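PDB 3K7Y: aspartate aminotransferase from Plasmodium falciparum, which probably catalyses, as a homodimer using pyridoxal 5'-phosphate, the reversible transfer of the amino group of L-aspartate to 2-oxoglutarate, giving oxaloacetate and L-glutamate. Local coordinates for residues A[352-357]-A[382-387]; A[29-34]-A[372-377]; A[120-125]-A[174-179]; A[113-118]-A[140-145]. All blocks are in the same frame, centred on the assembly; numbering follows the deposited sequence.

Interaction 1 of 4, residues A[352-357]-A[382-387]; sequences RGLFSF and NVSGIT
The backbone N of V383 donates to O of L354 across 3.3 Å, with an N-H...O angle of 152°. The bond lies just past N382, the last residue of strand 380-382, which pairs antiparallel with 355-357 in the small domain of this aminotransferase; beside it F355 and N382 form a non-hydrogen-bonded pair. The F355 ring presents its edge to the N382 backbone: N of N382 lies in the ring plane and CD1 of F355 is 3.9 Å from CA of N382. CB of L354 sits over the centre of one ring face. N382 has CG anti to its own N (chi1 -162°), beside the carbonyl carbon; its side chain lies side by side with that of L354, pointing the same way. The amide plane is turned 54° from the F355 ring. The pair illustrates how a short sheet can border a cofactor site: L354 touches Y216 and K249, F355 touches N185, all residues of the pyridoxal-phosphate pocket. R325 of helix 304-335 donates through NH2 to the carbonyls of G353 and F355. On V383 the methyl CG2 does the touching, packing 3.8 Å from OG of S356 and equally close to N of S356.

Interaction 2 of 4, residues A[29-34]-A[372-377]; sequences EEKINL and HIYIIN
K31 meets H372 and Y374 along most of its length. Its CB stands 4.0 Å from O of H372; CG (anti to its carbonyl carbon) passes 3.9 Å from CB of H372 and also reaches CE1 of Y374; CD lies at the edge of the tyrosine ring, near its plane, 3.9 Å from OH of Y374. The chain then bends at chi3 (-58°), carrying CE off its extended course, and the amine NZ is held elsewhere, by the carbonyls of F23 and D26. Beside this chain runs a short two-stranded parallel sheet, 32-33 with 373-374, an instructive case of the N-terminal segment of an aminotransferase paired with a strand distant in sequence. N of I32 donates to O of H372 at 2.6 Å, N of Y374 to O of I32 at 2.9 Å, and N of L34 makes a weak bond to O of Y374. I32 and I373 share one face, where I32 packs on Y393 and I394 of helix 390-403 and I373 on L368, while N33 and Y374 face helix 15-23. The L34 and I373 side chains cross obliquely, with CD1 of L34 3.8 Å from CG1 of I373 and as close to its CD1.

Interaction 3 of 4, residues A[120-125]-A[174-179]; sequences LNVETL and GSSVIL
CD2 of L125 rests against CB of S176, 4.1 Å away, and is the one of the two leucine methyls that touches; CG of L125 is anti to its carbonyl carbon (chi1 -72°). The same CD2 of L125 lies 4.4 Å from CD1 of I178, two residues further along the neighbouring strand, so that one methyl spans the serine CB and the isoleucine tip. The serine hydroxyl is nearest to V122 and T124: OG of S176 stands 3.8 Å from CG1 of V122 and 4.0 Å from O of T124. V122 thus meets the hydroxyl with a methyl, and L125 meets the serine CB. Between the backbones the approach is by a carbonyl, with O of S176 lying 3.8 Å from CA of L125. This is the point where parallel strands 124-128 and 176-179 come together in the central sheet of the large domain, the mixed, mainly parallel sheet of fold-type I pyridoxal-phosphate enzymes. V177 turns away from L125 and packs on Y126, as S175 does, giving the sheet its usual alternation. The side chain of I178 is about 8 Å from the bound pyridoxal phosphate. Strand 124-128 lies between 176-179 and 145-153, with L125 hydrogen-bonded through its backbone to N145 and K147. Over the side chains of L125 and I178 lie helix 105-118, which brings L114 and L117 onto L125, and helix 133-140, whose I139 touches both L125 and I178 and whose H135 touches I178.

Interaction 4 of 4, residues A[113-118]-A[140-145]; sequences LLEFLK and ESRGFN
K118 reaches the 140-145 segment with its amine and its chain at once. The chain bends at chi2 and again at chi4 (-71°), the latter placing NZ near O of G143, to which it donates at 3.1 Å from well above the carbonyl plane; NZ also makes a weak bond to O of R142. The same ammonium lies over the face of the F144 ring, 4.8 Å from the centroid and 15° off the normal, a cation-pi contact reached as the two side chains slide past each other in opposite directions. The tip of that ring is wedged against the helix: CZ of F144 comes 3.6 Å from O of L114, which lies in the ring plane, and 4.1 Å from CB of L117, while CE2 of F144 packs on CD2 of L114. Further along, OE1 of E115 and NH1 of R142 form a salt bridge of 3.2 Å. The side chains cross at about a right angle, with the two planes 52° apart; the oxygen stands well out of the guanidinium plane and no N-H points at it, leaving an attraction of charge alone. Helix 105-118 is here joined to the link from helix 133-140 into strand 145-153, part of a beta-alpha-beta crossover, and a type I turn from E140 to G143, closed by G143 N to E140 O, leads into the gripped carbonyls. R142, whose NE bonds weakly to O of M138, is also met by F285 of the second subunit, which packs on E115 as well. F144 also packs on I139, V122 and L125.

From the N terminus, 29-34 opens interaction 2, whose loop closes only at 372-377 and encloses interactions 3 and 4. Within it, helix segment 113-118 opens interaction 4 and 120-125 opens interaction 3; the former closes at 140-145 and the latter at 174-179, so the two cross. They also touch through the strand pairing of E123 and L125 with N145, uniting helix, crossover and central sheet of the large domain. Residues 352-357 then open interaction 1, which crosses interaction 2 by closing later, at 382-387. These two meet where N of N382 probably hydrogen-bonds to O of L34, joining the two short two-stranded sheets of the small domain.

Interaction 1 of 4, residues A[352-357]-A[382-387]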
# COMPACT_ATOMS: atom_id res chain seq x y z
N ARG A 352 0.46 19.36 -23.99
CA ARG A 352 -0.30 19.65 -22.80
C ARG A 352 -0.04 18.65 -21.71
O ARG A 352 0.17 17.49 -21.99
CB ARG A 352 -1.79 19.67 -23.12
CG ARG A 352 -2.47 20.90 -22.61
CD ARG A 352 -1.84 22.11 -23.24
NE ARG A 352 -2.82 23.00 -23.84
CZ ARG A 352 -2.50 23.95 -24.71
NH1 ARG A 352 -3.43 24.73 -25.20
NH2 ARG A 352 -1.23 24.11 -25.08
N GLY A 353 -0.10 19.12 -20.48
CA GLY A 353 0.14 18.29 -19.30
C GLY A 353 1.25 18.91 -18.46
O GLY A 353 1.58 20.10 -18.61
N LEU A 354 1.85 18.10 -17.61
CA LEU A 354 2.90 18.53 -16.71
C LEU A 354 4.25 18.68 -17.44
O LEU A 354 5.14 19.41 -16.98
CB LEU A 354 3.03 17.50 -15.59
CG LEU A 354 3.04 17.90 -14.12
CD1 LEU A 354 2.35 16.83 -13.31
CD2 LEU A 354 4.45 18.13 -13.58
N PHE A 355 4.39 17.98 -18.57
CA PHE A 355 5.65 17.97 -19.32
C PHE A 355 5.56 18.54 -20.74
O PHE A 355 4.48 18.79 -21.27
CB PHE A 355 6.23 16.56 -19.45
CG PHE A 355 6.15 15.73 -18.21
CD1 PHE A 355 7.02 15.93 -17.17
CD2 PHE A 355 5.19 14.72 -18.11
CE1 PHE A 355 6.93 15.14 -16.02
CE2 PHE A 355 5.10 13.95 -16.98
CZ PHE A 355 5.96 14.15 -15.94
N SER A 356 6.72 18.74 -21.34
CA SER A 356 6.82 18.78 -22.79
C SER A 356 7.73 17.63 -23.22
O SER A 356 8.50 17.12 -22.40
CB SER A 356 7.37 20.13 -23.28
OG SER A 356 6.31 21.06 -23.45
N PHE A 357 7.61 17.20 -24.47
CA PHE A 357 8.35 16.07 -24.98
C PHE A 357 9.08 16.49 -26.25
O PHE A 357 8.45 16.74 -27.28
CB PHE A 357 7.39 14.91 -25.26
CG PHE A 357 8.06 13.61 -25.65
CD1 PHE A 357 9.14 13.10 -24.92
CD2 PHE A 357 7.57 12.86 -26.72
CE1 PHE A 357 9.73 11.90 -25.29
CE2 PHE A 357 8.15 11.66 -27.08
CZ PHE A 357 9.24 11.17 -26.37
N ASN A 382 10.01 18.48 -17.42
CA ASN A 382 9.17 19.06 -16.40
C ASN A 382 9.09 20.57 -16.59
O ASN A 382 10.02 21.31 -16.24
CB ASN A 382 9.68 18.70 -15.01
CG ASN A 382 8.62 18.89 -13.95
OD1 ASN A 382 7.45 18.66 -14.20
ND2 ASN A 382 9.04 19.32 -12.76
N VAL A 383 7.97 21.03 -17.17
CA VAL A 383 7.78 22.43 -17.50
C VAL A 383 7.60 23.25 -16.24
O VAL A 383 8.11 24.35 -16.14
CB VAL A 383 6.58 22.62 -18.46
CG1 VAL A 383 6.10 24.06 -18.44
CG2 VAL A 383 6.97 22.22 -19.87
N SER A 384 6.89 22.69 -15.27
CA SER A 384 6.54 23.42 -14.03
C SER A 384 7.75 23.95 -13.25
O SER A 384 7.58 24.70 -12.28
CB SER A 384 5.67 22.55 -13.13
OG SER A 384 6.18 21.23 -13.09
N GLY A 385 8.95 23.56 -13.69
CA GLY A 385 10.18 23.96 -13.02
C GLY A 385 11.01 24.97 -13.79
O GLY A 385 12.24 24.99 -13.67
N ILE A 386 10.34 25.80 -14.58
CA ILE A 386 11.04 26.84 -15.34
C ILE A 386 10.54 28.21 -14.88
O ILE A 386 9.48 28.68 -15.32
CB ILE A 386 10.88 26.68 -16.87
CG1 ILE A 386 11.39 25.32 -17.34
CG2 ILE A 386 11.67 27.74 -17.57
CD1 ILE A 386 10.80 24.83 -18.64
N THR A 387 11.29 28.85 -13.99
CA THR A 387 10.90 30.15 -13.46
C THR A 387 11.27 31.24 -14.45
O THR A 387 12.09 31.04 -15.35
CB THR A 387 11.53 30.44 -12.07
OG1 THR A 387 11.40 29.29 -11.22
CG2 THR A 387 10.85 31.62 -11.37

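Interaction 2 of 4, residues A[29-34]-A[372-377]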
# COMPACT_ATOMS: atom_id res chain seq x y z
N GLU A 29 24.99 24.91 -6.64
CA GLU A 29 23.67 25.53 -6.47
C GLU A 29 23.32 26.11 -7.85
O GLU A 29 24.18 26.14 -8.74
CB GLU A 29 23.76 26.60 -5.38
CG GLU A 29 22.71 27.70 -5.42
CD GLU A 29 23.27 29.07 -5.01
OE1 GLU A 29 24.41 29.41 -5.39
OE2 GLU A 29 22.54 29.82 -4.32
N GLU A 30 22.09 26.56 -8.05
CA GLU A 30 21.60 26.89 -9.40
C GLU A 30 21.49 25.60 -10.24
O GLU A 30 21.44 25.63 -11.47
CB GLU A 30 22.46 27.99 -10.07
CG GLU A 30 22.38 28.01 -11.61
CD GLU A 30 22.48 29.40 -12.22
OE1 GLU A 30 23.56 30.03 -12.11
OE2 GLU A 30 21.49 29.86 -12.82
N LYS A 31 21.45 24.46 -9.55
CA LYS A 31 21.09 23.21 -10.19
C LYS A 31 19.63 23.31 -10.60
O LYS A 31 18.82 23.90 -9.89
CB LYS A 31 21.31 22.03 -9.25
CG LYS A 31 22.74 21.48 -9.25
CD LYS A 31 22.88 20.20 -8.41
CE LYS A 31 22.48 20.40 -6.94
NZ LYS A 31 22.55 19.15 -6.14
N ILE A 32 19.30 22.75 -11.76
CA ILE A 32 17.93 22.79 -12.28
C ILE A 32 17.30 21.40 -12.45
O ILE A 32 17.89 20.49 -13.04
CB ILE A 32 17.79 23.64 -13.56
CG1 ILE A 32 18.17 25.10 -13.27
CG2 ILE A 32 16.38 23.59 -14.10
CD1 ILE A 32 18.45 25.95 -14.49
N ASN A 33 16.07 21.31 -11.96
CA ASN A 33 15.29 20.10 -11.76
C ASN A 33 14.19 19.93 -12.80
O ASN A 33 13.08 20.42 -12.59
CB ASN A 33 14.62 20.23 -10.40
CG ASN A 33 14.24 21.69 -10.06
OD1 ASN A 33 15.11 22.53 -9.79
ND2 ASN A 33 12.94 22.00 -10.07
N LEU A 34 14.47 19.25 -13.90
CA LEU A 34 13.46 19.13 -14.96
C LEU A 34 13.09 17.69 -15.32
O LEU A 34 12.72 17.40 -16.45
CB LEU A 34 13.90 19.90 -16.22
CG LEU A 34 14.28 21.38 -16.15
CD1 LEU A 34 14.76 21.89 -17.49
CD2 LEU A 34 13.13 22.26 -15.64
N HIS A 372 24.26 22.74 -15.14
CA HIS A 372 23.67 22.01 -14.03
C HIS A 372 22.16 21.84 -14.16
O HIS A 372 21.38 22.09 -13.23
CB HIS A 372 24.19 22.58 -12.70
CG HIS A 372 25.69 22.61 -12.64
ND1 HIS A 372 26.42 23.75 -12.88
CD2 HIS A 372 26.59 21.61 -12.44
CE1 HIS A 372 27.71 23.47 -12.80
NE2 HIS A 372 27.85 22.18 -12.53
N ILE A 373 21.76 21.35 -15.33
CA ILE A 373 20.35 21.11 -15.67
C ILE A 373 20.03 19.65 -16.00
O ILE A 373 20.66 19.04 -16.88
CB ILE A 373 19.86 22.03 -16.81
CG1 ILE A 373 18.54 21.49 -17.36
CG2 ILE A 373 20.94 22.21 -17.89
CD1 ILE A 373 18.31 21.68 -18.84
N TYR A 374 19.04 19.09 -15.31
CA TYR A 374 18.69 17.66 -15.46
C TYR A 374 17.32 17.39 -16.09
O TYR A 374 16.32 18.04 -15.78
CB TYR A 374 18.88 16.89 -14.13
CG TYR A 374 20.19 17.21 -13.46
CD1 TYR A 374 20.26 18.19 -12.47
CD2 TYR A 374 21.37 16.58 -13.84
CE1 TYR A 374 21.47 18.51 -11.85
CE2 TYR A 374 22.60 16.90 -13.24
CZ TYR A 374 22.64 17.87 -12.24
OH TYR A 374 23.83 18.20 -11.63
N ILE A 375 17.30 16.38 -16.96
CA ILE A 375 16.27 16.16 -17.97
C ILE A 375 16.25 14.65 -18.23
O ILE A 375 17.28 14.01 -18.13
CB ILE A 375 16.66 16.92 -19.26
CG1 ILE A 375 15.99 16.36 -20.51
CG2 ILE A 375 18.18 16.85 -19.45
CD1 ILE A 375 16.85 16.47 -21.76
N ILE A 376 15.10 14.07 -18.56
CA ILE A 376 15.05 12.62 -18.80
C ILE A 376 15.75 12.22 -20.13
O ILE A 376 15.76 12.97 -21.10
CB ILE A 376 13.60 12.03 -18.70
CG1 ILE A 376 12.93 12.44 -17.39
CG2 ILE A 376 13.60 10.50 -18.84
CD1 ILE A 376 11.87 13.59 -17.56
N ASN A 377 16.33 11.02 -20.13
CA ASN A 377 17.05 10.43 -21.28
C ASN A 377 16.35 10.50 -22.63
O ASN A 377 17.02 10.43 -23.66
CB ASN A 377 17.38 8.96 -20.99
CG ASN A 377 18.12 8.78 -19.68
OD1 ASN A 377 17.55 8.33 -18.67
ND2 ASN A 377 19.40 9.18 -19.67

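Interaction 3 of 4, residues A[120-125]-A[174-179]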
# COMPACT_ATOMS: atom_id res chain seq x y z
N LEU A 120 -7.66 -13.84 -14.84
CA LEU A 120 -8.52 -14.26 -15.95
C LEU A 120 -7.70 -14.90 -17.08
O LEU A 120 -6.63 -15.45 -16.86
CB LEU A 120 -9.39 -13.07 -16.43
CG LEU A 120 -10.11 -12.21 -15.35
CD1 LEU A 120 -10.69 -10.93 -15.91
CD2 LEU A 120 -11.20 -12.97 -14.60
N ASN A 121 -8.24 -14.85 -18.30
CA ASN A 121 -7.54 -15.37 -19.48
C ASN A 121 -6.91 -14.20 -20.21
O ASN A 121 -7.27 -13.90 -21.37
CB ASN A 121 -8.51 -16.15 -20.41
CG ASN A 121 -7.82 -16.76 -21.67
OD1 ASN A 121 -8.49 -17.06 -22.67
ND2 ASN A 121 -6.50 -16.94 -21.61
N VAL A 122 -5.99 -13.51 -19.53
CA VAL A 122 -5.40 -12.31 -20.10
C VAL A 122 -3.91 -12.53 -20.30
O VAL A 122 -3.12 -12.43 -19.36
CB VAL A 122 -5.72 -11.07 -19.25
CG1 VAL A 122 -5.27 -9.83 -19.96
CG2 VAL A 122 -7.21 -10.97 -18.99
N GLU A 123 -3.53 -12.82 -21.53
CA GLU A 123 -2.16 -13.24 -21.82
C GLU A 123 -1.32 -12.12 -22.43
O GLU A 123 -0.08 -12.18 -22.41
CB GLU A 123 -2.17 -14.45 -22.75
CG GLU A 123 -0.88 -15.24 -22.71
CD GLU A 123 -0.86 -16.35 -23.73
OE1 GLU A 123 -0.02 -16.29 -24.68
OE2 GLU A 123 -1.67 -17.30 -23.58
N THR A 124 -2.00 -11.11 -22.95
CA THR A 124 -1.38 -10.11 -23.79
C THR A 124 -2.02 -8.77 -23.48
O THR A 124 -3.24 -8.68 -23.33
CB THR A 124 -1.69 -10.43 -25.25
OG1 THR A 124 -2.94 -11.15 -25.30
CG2 THR A 124 -0.61 -11.30 -25.88
N LEU A 125 -1.19 -7.72 -23.40
CA LEU A 125 -1.67 -6.34 -23.16
C LEU A 125 -1.06 -5.40 -24.17
O LEU A 125 0.15 -5.43 -24.40
CB LEU A 125 -1.30 -5.84 -21.76
CG LEU A 125 -2.05 -6.44 -20.57
CD1 LEU A 125 -1.07 -6.75 -19.49
CD2 LEU A 125 -3.14 -5.52 -20.04
N GLY A 174 -11.32 -8.06 -28.72
CA GLY A 174 -11.36 -8.04 -27.27
C GLY A 174 -9.94 -8.06 -26.74
O GLY A 174 -9.62 -8.78 -25.79
N SER A 175 -9.06 -7.30 -27.38
CA SER A 175 -7.73 -7.11 -26.85
C SER A 175 -7.85 -6.11 -25.71
O SER A 175 -8.74 -5.26 -25.69
CB SER A 175 -6.77 -6.61 -27.91
OG SER A 175 -6.68 -7.54 -28.97
N SER A 176 -6.95 -6.25 -24.75
CA SER A 176 -6.94 -5.40 -23.60
C SER A 176 -5.96 -4.30 -23.92
O SER A 176 -4.82 -4.59 -24.31
CB SER A 176 -6.49 -6.20 -22.38
OG SER A 176 -6.99 -7.53 -22.45
N VAL A 177 -6.39 -3.05 -23.78
CA VAL A 177 -5.55 -1.92 -24.17
C VAL A 177 -5.54 -0.83 -23.11
O VAL A 177 -6.58 -0.48 -22.55
CB VAL A 177 -5.99 -1.30 -25.52
CG1 VAL A 177 -5.07 -0.16 -25.93
CG2 VAL A 177 -6.01 -2.34 -26.60
N ILE A 178 -4.35 -0.29 -22.85
CA ILE A 178 -4.16 0.83 -21.92
C ILE A 178 -4.05 2.15 -22.69
O ILE A 178 -3.22 2.30 -23.58
CB ILE A 178 -2.90 0.61 -21.06
CG1 ILE A 178 -3.09 -0.57 -20.12
CG2 ILE A 178 -2.55 1.87 -20.29
CD1 ILE A 178 -1.80 -1.31 -19.79
N LEU A 179 -4.91 3.10 -22.35
CA LEU A 179 -4.91 4.37 -23.03
C LEU A 179 -4.73 5.50 -22.04
O LEU A 179 -5.38 5.54 -20.97
CB LEU A 179 -6.21 4.59 -23.80
CG LEU A 179 -6.40 3.75 -25.06
CD1 LEU A 179 -7.78 3.96 -25.65
CD2 LEU A 179 -5.32 4.01 -26.11

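Interaction 4 of 4, residues A[113-118]-A[140-145]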
# COMPACT_ATOMS: atom_id res chain seq x y z
N LEU A 113 -5.20 -4.09 -10.62
CA LEU A 113 -5.91 -4.44 -11.84
C LEU A 113 -5.14 -5.46 -12.67
O LEU A 113 -5.74 -6.36 -13.26
CB LEU A 113 -6.18 -3.22 -12.69
CG LEU A 113 -6.83 -3.47 -14.03
CD1 LEU A 113 -8.20 -4.14 -13.87
CD2 LEU A 113 -6.96 -2.15 -14.75
N LEU A 114 -3.83 -5.31 -12.72
CA LEU A 114 -3.03 -6.28 -13.44
C LEU A 114 -3.07 -7.61 -12.71
O LEU A 114 -3.22 -8.67 -13.34
CB LEU A 114 -1.60 -5.79 -13.65
CG LEU A 114 -1.39 -4.61 -14.61
CD1 LEU A 114 0.02 -4.11 -14.48
CD2 LEU A 114 -1.65 -5.01 -16.03
N GLU A 115 -2.99 -7.57 -11.39
CA GLU A 115 -3.15 -8.80 -10.61
C GLU A 115 -4.51 -9.38 -10.94
O GLU A 115 -4.67 -10.60 -10.99
CB GLU A 115 -2.99 -8.59 -9.10
CG GLU A 115 -1.58 -8.36 -8.60
CD GLU A 115 -0.59 -9.48 -8.94
OE1 GLU A 115 0.53 -9.47 -8.38
OE2 GLU A 115 -0.89 -10.37 -9.77
N PHE A 116 -5.48 -8.51 -11.19
CA PHE A 116 -6.84 -8.96 -11.47
C PHE A 116 -6.97 -9.55 -12.86
O PHE A 116 -7.81 -10.41 -13.09
CB PHE A 116 -7.87 -7.84 -11.28
CG PHE A 116 -9.28 -8.27 -11.60
CD1 PHE A 116 -9.88 -9.32 -10.90
CD2 PHE A 116 -10.01 -7.63 -12.59
CE1 PHE A 116 -11.18 -9.73 -11.18
CE2 PHE A 116 -11.32 -8.03 -12.89
CZ PHE A 116 -11.91 -9.09 -12.17
N LEU A 117 -6.12 -9.08 -13.77
CA LEU A 117 -6.12 -9.61 -15.12
C LEU A 117 -5.46 -10.98 -15.20
O LEU A 117 -5.93 -11.83 -15.96
CB LEU A 117 -5.52 -8.60 -16.11
CG LEU A 117 -6.24 -7.25 -16.31
CD1 LEU A 117 -5.69 -6.50 -17.49
CD2 LEU A 117 -7.77 -7.38 -16.47
N LYS A 118 -4.40 -11.23 -14.42
CA LYS A 118 -3.77 -12.57 -14.40
C LYS A 118 -4.80 -13.58 -13.93
O LYS A 118 -4.78 -14.74 -14.32
CB LYS A 118 -2.52 -12.64 -13.50
CG LYS A 118 -1.20 -12.91 -14.23
CD LYS A 118 -1.06 -14.39 -14.67
CE LYS A 118 0.31 -14.71 -15.32
NZ LYS A 118 0.55 -14.13 -16.70
N GLU A 140 5.32 -6.36 -17.56
CA GLU A 140 6.25 -7.38 -18.00
C GLU A 140 6.68 -8.25 -16.86
O GLU A 140 6.57 -9.48 -16.92
CB GLU A 140 7.47 -6.73 -18.63
CG GLU A 140 7.29 -6.37 -20.11
CD GLU A 140 8.58 -6.56 -20.87
OE1 GLU A 140 9.51 -5.76 -20.62
OE2 GLU A 140 8.68 -7.54 -21.67
N SER A 141 7.15 -7.63 -15.80
CA SER A 141 7.59 -8.39 -14.64
C SER A 141 6.51 -9.26 -13.99
O SER A 141 6.78 -9.88 -12.97
CB SER A 141 8.30 -7.49 -13.60
OG SER A 141 7.45 -6.50 -13.05
N ARG A 142 5.31 -9.35 -14.57
CA ARG A 142 4.40 -10.47 -14.22
C ARG A 142 3.99 -11.36 -15.38
O ARG A 142 2.93 -12.00 -15.35
CB ARG A 142 3.20 -10.06 -13.34
CG ARG A 142 2.47 -8.83 -13.74
CD ARG A 142 1.71 -8.29 -12.53
NE ARG A 142 2.43 -7.20 -11.89
CZ ARG A 142 2.01 -6.55 -10.82
NH1 ARG A 142 0.86 -6.87 -10.23
NH2 ARG A 142 2.75 -5.57 -10.31
N GLY A 143 4.87 -11.44 -16.37
CA GLY A 143 4.74 -12.39 -17.47
C GLY A 143 3.49 -12.28 -18.32
O GLY A 143 2.81 -13.29 -18.57
N PHE A 144 3.16 -11.06 -18.73
CA PHE A 144 2.18 -10.84 -19.78
C PHE A 144 3.03 -10.61 -21.04
O PHE A 144 4.21 -10.26 -20.94
CB PHE A 144 1.42 -9.53 -19.54
CG PHE A 144 0.37 -9.58 -18.46
CD1 PHE A 144 -0.87 -10.15 -18.69
CD2 PHE A 144 0.59 -8.92 -17.24
CE1 PHE A 144 -1.84 -10.14 -17.70
CE2 PHE A 144 -0.39 -8.90 -16.24
CZ PHE A 144 -1.59 -9.51 -16.47
N ASN A 145 2.43 -10.81 -22.22
CA ASN A 145 3.07 -10.38 -23.46
C ASN A 145 2.78 -8.93 -23.54
O ASN A 145 1.64 -8.53 -23.37
CB ASN A 145 2.45 -11.04 -24.67
CG ASN A 145 2.68 -12.53 -24.71
OD1 ASN A 145 3.73 -13.02 -24.27
ND2 ASN A 145 1.70 -13.27 -25.23